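Local coordinates for DUF192 domain-containing protein (Novosphingobium aromaticivorans, PDB 3M7A) that is of unknown function but belongs to the DUF192 (COG1430) family and is built around a mixed, mostly antiparallel beta sheet, at residues L84-V89 against A100-Y105. Numbering follows the deposited sequence.
Sequences LDIIFV and ANAVPY
Asp-85 reaches from strand 84-89 to the backbone of Asn-101, where the antiparallel partner strand 95-102 of the hairpin turns a corner. From CB, the side chain has CG anti to the backbone carbonyl carbon and beside the backbone N, and Asp-85 CG lies 3.9 Å from Asn-101 N. Beyond it, Asp-85 OD1 accepts a hydrogen bond from Asn-101 N at 2.8 Å; the bond is nearly straight (176°), met on the anti side and 29° out of the carboxylate plane. Ala-100 CA lies 3.5 Å from Asp-85 OD1. The same OD1 also takes the amide of Gly-125, while OD2 takes that of Ala-127, so three backbone N-H groups grip the buried carboxylate. An alanine here would probably leave the amides of Asn-101, Gly-125 and Ala-127 without this acceptor, and the corner freer to shift. Past the corner, Leu-84 and Ala-102 form a hydrogen-bonded pair, though both bonds are weak: Leu-84 N to Ala-102 O is long at 3.4 Å, and Ala-102 N to Leu-84 O is bent to 130°. Ala-102 CB meets the tip of Ile-86, CD1, at 4.2 Å. The chemistry implies that a carboxylate bonded to main-chain amides probably supplements the weak Leu-84/Ala-102 pairing at this end of the hairpin.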
ATOM      1  N   LEU A  84      -2.403   2.445  -9.848  1.00  5.02           N
ATOM      2  CA  LEU A  84      -2.225   1.848  -8.519  1.00  4.53           C
ATOM      3  C   LEU A  84      -3.547   1.345  -7.984  1.00  4.63           C
ATOM      4  O   LEU A  84      -4.610   1.885  -8.287  1.00  6.46           O
ATOM      5  CB  LEU A  84      -1.695   2.895  -7.535  1.00  5.93           C
ATOM      6  CG  LEU A  84      -0.304   3.425  -7.817  1.00  6.03           C
ATOM      7  CD1 LEU A  84       0.014   4.631  -6.886  1.00  6.93           C
ATOM      8  CD2 LEU A  84       0.754   2.340  -7.699  1.00  6.50           C
ATOM      9  N   ASP A  85      -3.469   0.313  -7.140  1.00  4.86           N
ATOM     10  CA  ASP A  85      -4.545  -0.059  -6.250  1.00  4.98           C
ATOM     11  C   ASP A  85      -4.190   0.491  -4.860  1.00  4.53           C
ATOM     12  O   ASP A  85      -3.073   0.313  -4.362  1.00  5.38           O
ATOM     13  CB  ASP A  85      -4.708  -1.576  -6.158  1.00  5.07           C
ATOM     14  CG  ASP A  85      -5.291  -2.207  -7.408  1.00  5.26           C
ATOM     15  OD1 ASP A  85      -5.657  -1.487  -8.363  1.00  5.22           O
ATOM     16  OD2 ASP A  85      -5.404  -3.460  -7.419  1.00  6.24           O
ATOM     17  N   ILE A  86      -5.154   1.190  -4.266  1.00  4.70           N
ATOM     18  CA  ILE A  86      -4.963   1.855  -2.981  1.00  4.45           C
ATOM     19  C   ILE A  86      -5.817   1.125  -1.937  1.00  4.02           C
ATOM     20  O   ILE A  86      -7.039   1.169  -1.972  1.00  5.76           O
ATOM     21  CB  ILE A  86      -5.286   3.355  -3.049  1.00  5.47           C
ATOM     22  CG1 ILE A  86      -4.539   4.021  -4.230  1.00  7.60           C
ATOM     23  CG2 ILE A  86      -4.901   4.060  -1.743  1.00  6.60           C
ATOM     24  CD1 ILE A  86      -4.708   5.553  -4.315  1.00 10.62           C
ATOM     25  N   ILE A  87      -5.128   0.441  -1.022  1.00  4.96           N
ATOM     26  CA  ILE A  87      -5.761  -0.440  -0.058  1.00  5.24           C
ATOM     27  C   ILE A  87      -5.767   0.250   1.296  1.00  4.47           C
ATOM     28  O   ILE A  87      -4.717   0.510   1.879  1.00  4.75           O
ATOM     29  CB  ILE A  87      -4.961  -1.769   0.009  1.00  5.53           C
ATOM     30  CG1 ILE A  87      -4.875  -2.457  -1.367  1.00  6.77           C
ATOM     31  CG2 ILE A  87      -5.530  -2.684   1.097  1.00  6.27           C
ATOM     32  CD1 ILE A  87      -3.818  -3.551  -1.478  1.00  7.80           C
ATOM     33  N   PHE A  88      -6.953   0.595   1.779  1.00  4.39           N
ATOM     34  CA  PHE A  88      -7.095   1.370   3.014  1.00  4.63           C
ATOM     35  C   PHE A  88      -7.331   0.405   4.188  1.00  4.87           C
ATOM     36  O   PHE A  88      -8.212  -0.472   4.116  1.00  6.23           O
ATOM     37  CB  PHE A  88      -8.285   2.307   2.910  1.00  5.32           C
ATOM     38  CG  PHE A  88      -8.178   3.330   1.818  1.00  5.51           C
ATOM     39  CD1 PHE A  88      -7.523   4.534   2.019  1.00  7.29           C
ATOM     40  CD2 PHE A  88      -8.755   3.120   0.583  1.00  7.46           C
ATOM     41  CE1 PHE A  88      -7.472   5.494   1.034  1.00  9.21           C
ATOM     42  CE2 PHE A  88      -8.673   4.083  -0.429  1.00  6.93           C
ATOM     43  CZ  PHE A  88      -8.047   5.268  -0.193  1.00  7.41           C
ATOM     44  N   VAL A  89      -6.547   0.587   5.244  1.00  5.57           N
ATOM     45  CA  VAL A  89      -6.514  -0.331   6.371  1.00  5.72           C
ATOM     46  C   VAL A  89      -7.036   0.390   7.632  1.00  5.05           C
ATOM     47  O   VAL A  89      -6.579   1.491   7.973  1.00  5.59           O
ATOM     48  CB  VAL A  89      -5.083  -0.852   6.591  1.00  5.35           C
ATOM     49  CG1 VAL A  89      -5.045  -1.795   7.803  1.00  6.36           C
ATOM     50  CG2 VAL A  89      -4.528  -1.508   5.335  1.00  6.47           C
ATOM     51  N   ALA A 100      -9.465   0.604  -6.520  1.00  6.25           N
ATOM     52  CA  ALA A 100      -8.819  -0.218  -7.529  1.00  6.59           C
ATOM     53  C   ALA A 100      -8.596   0.594  -8.798  1.00  5.58           C
ATOM     54  O   ALA A 100      -9.448   1.406  -9.187  1.00  7.02           O
ATOM     55  CB  ALA A 100      -9.624  -1.475  -7.839  1.00  8.65           C
ATOM     56  N   ASN A 101      -7.470   0.349  -9.443  1.00  5.41           N
ATOM     57  CA  ASN A 101      -7.201   0.970 -10.737  1.00  5.42           C
ATOM     58  C   ASN A 101      -7.318   2.494 -10.694  1.00  6.37           C
ATOM     59  O   ASN A 101      -7.854   3.126 -11.600  1.00  7.34           O
ATOM     60  CB  ASN A 101      -8.073   0.345 -11.839  1.00  6.21           C
ATOM     61  CG  ASN A 101      -7.975  -1.135 -11.849  1.00  4.99           C
ATOM     62  OD1 ASN A 101      -8.983  -1.853 -11.642  1.00  8.66           O
ATOM     63  ND2 ASN A 101      -6.801  -1.614 -12.054  1.00  4.12           N
ATOM     64  N   ALA A 102      -6.775   3.075  -9.623  1.00  6.26           N
ATOM     65  CA  ALA A 102      -6.599   4.512  -9.580  1.00  6.83           C
ATOM     66  C   ALA A 102      -5.820   4.924 -10.829  1.00  6.86           C
ATOM     67  O   ALA A 102      -4.912   4.244 -11.271  1.00  7.02           O
ATOM     68  CB  ALA A 102      -5.878   4.926  -8.283  1.00  6.44           C
ATOM     69  N   VAL A 103      -6.230   6.035 -11.435  1.00  6.21           N
ATOM     70  CA  VAL A 103      -5.812   6.391 -12.792  1.00  7.10           C
ATOM     71  C   VAL A 103      -4.674   7.438 -12.769  1.00  7.48           C
ATOM     72  O   VAL A 103      -4.785   8.455 -12.073  1.00  7.15           O
ATOM     73  CB  VAL A 103      -7.045   6.965 -13.546  1.00  7.44           C
ATOM     74  CG1 VAL A 103      -6.679   7.515 -14.935  1.00  8.83           C
ATOM     75  CG2 VAL A 103      -8.138   5.949 -13.652  1.00 10.63           C
ATOM     76  N   PRO A 104      -3.578   7.204 -13.524  1.00  6.56           N
ATOM     77  CA  PRO A 104      -2.514   8.184 -13.597  1.00  7.00           C
ATOM     78  C   PRO A 104      -3.008   9.602 -13.825  1.00  6.84           C
ATOM     79  O   PRO A 104      -3.870   9.828 -14.659  1.00  7.88           O
ATOM     80  CB  PRO A 104      -1.651   7.687 -14.758  1.00  7.68           C
ATOM     81  CG  PRO A 104      -1.838   6.201 -14.709  1.00  8.18           C
ATOM     82  CD  PRO A 104      -3.278   6.021 -14.350  1.00  7.20           C
ATOM     83  N   TYR A 105      -2.496  10.534 -13.031  1.00  7.21           N
ATOM     84  CA  TYR A 105      -2.750  11.966 -13.159  1.00  8.23           C
ATOM     85  C   TYR A 105      -4.156  12.400 -12.724  1.00  8.67           C
ATOM     86  O   TYR A 105      -4.427  13.605 -12.675  1.00 10.67           O
ATOM     87  CB  TYR A 105      -2.435  12.494 -14.566  1.00  9.76           C
ATOM     88  CG  TYR A 105      -1.121  12.008 -15.088  1.00 11.31           C
ATOM     89  CD1 TYR A 105       0.071  12.478 -14.541  1.00 13.76           C
ATOM     90  CD2 TYR A 105      -1.050  11.010 -16.070  1.00 13.59           C
ATOM     91  CE1 TYR A 105       1.283  12.014 -14.959  1.00 14.63           C
ATOM     92  CE2 TYR A 105       0.184  10.546 -16.522  1.00 13.08           C
ATOM     93  CZ  TYR A 105       1.343  11.046 -15.950  1.00 12.12           C
ATOM     94  OH  TYR A 105       2.587  10.631 -16.387  1.00 16.92           O
TER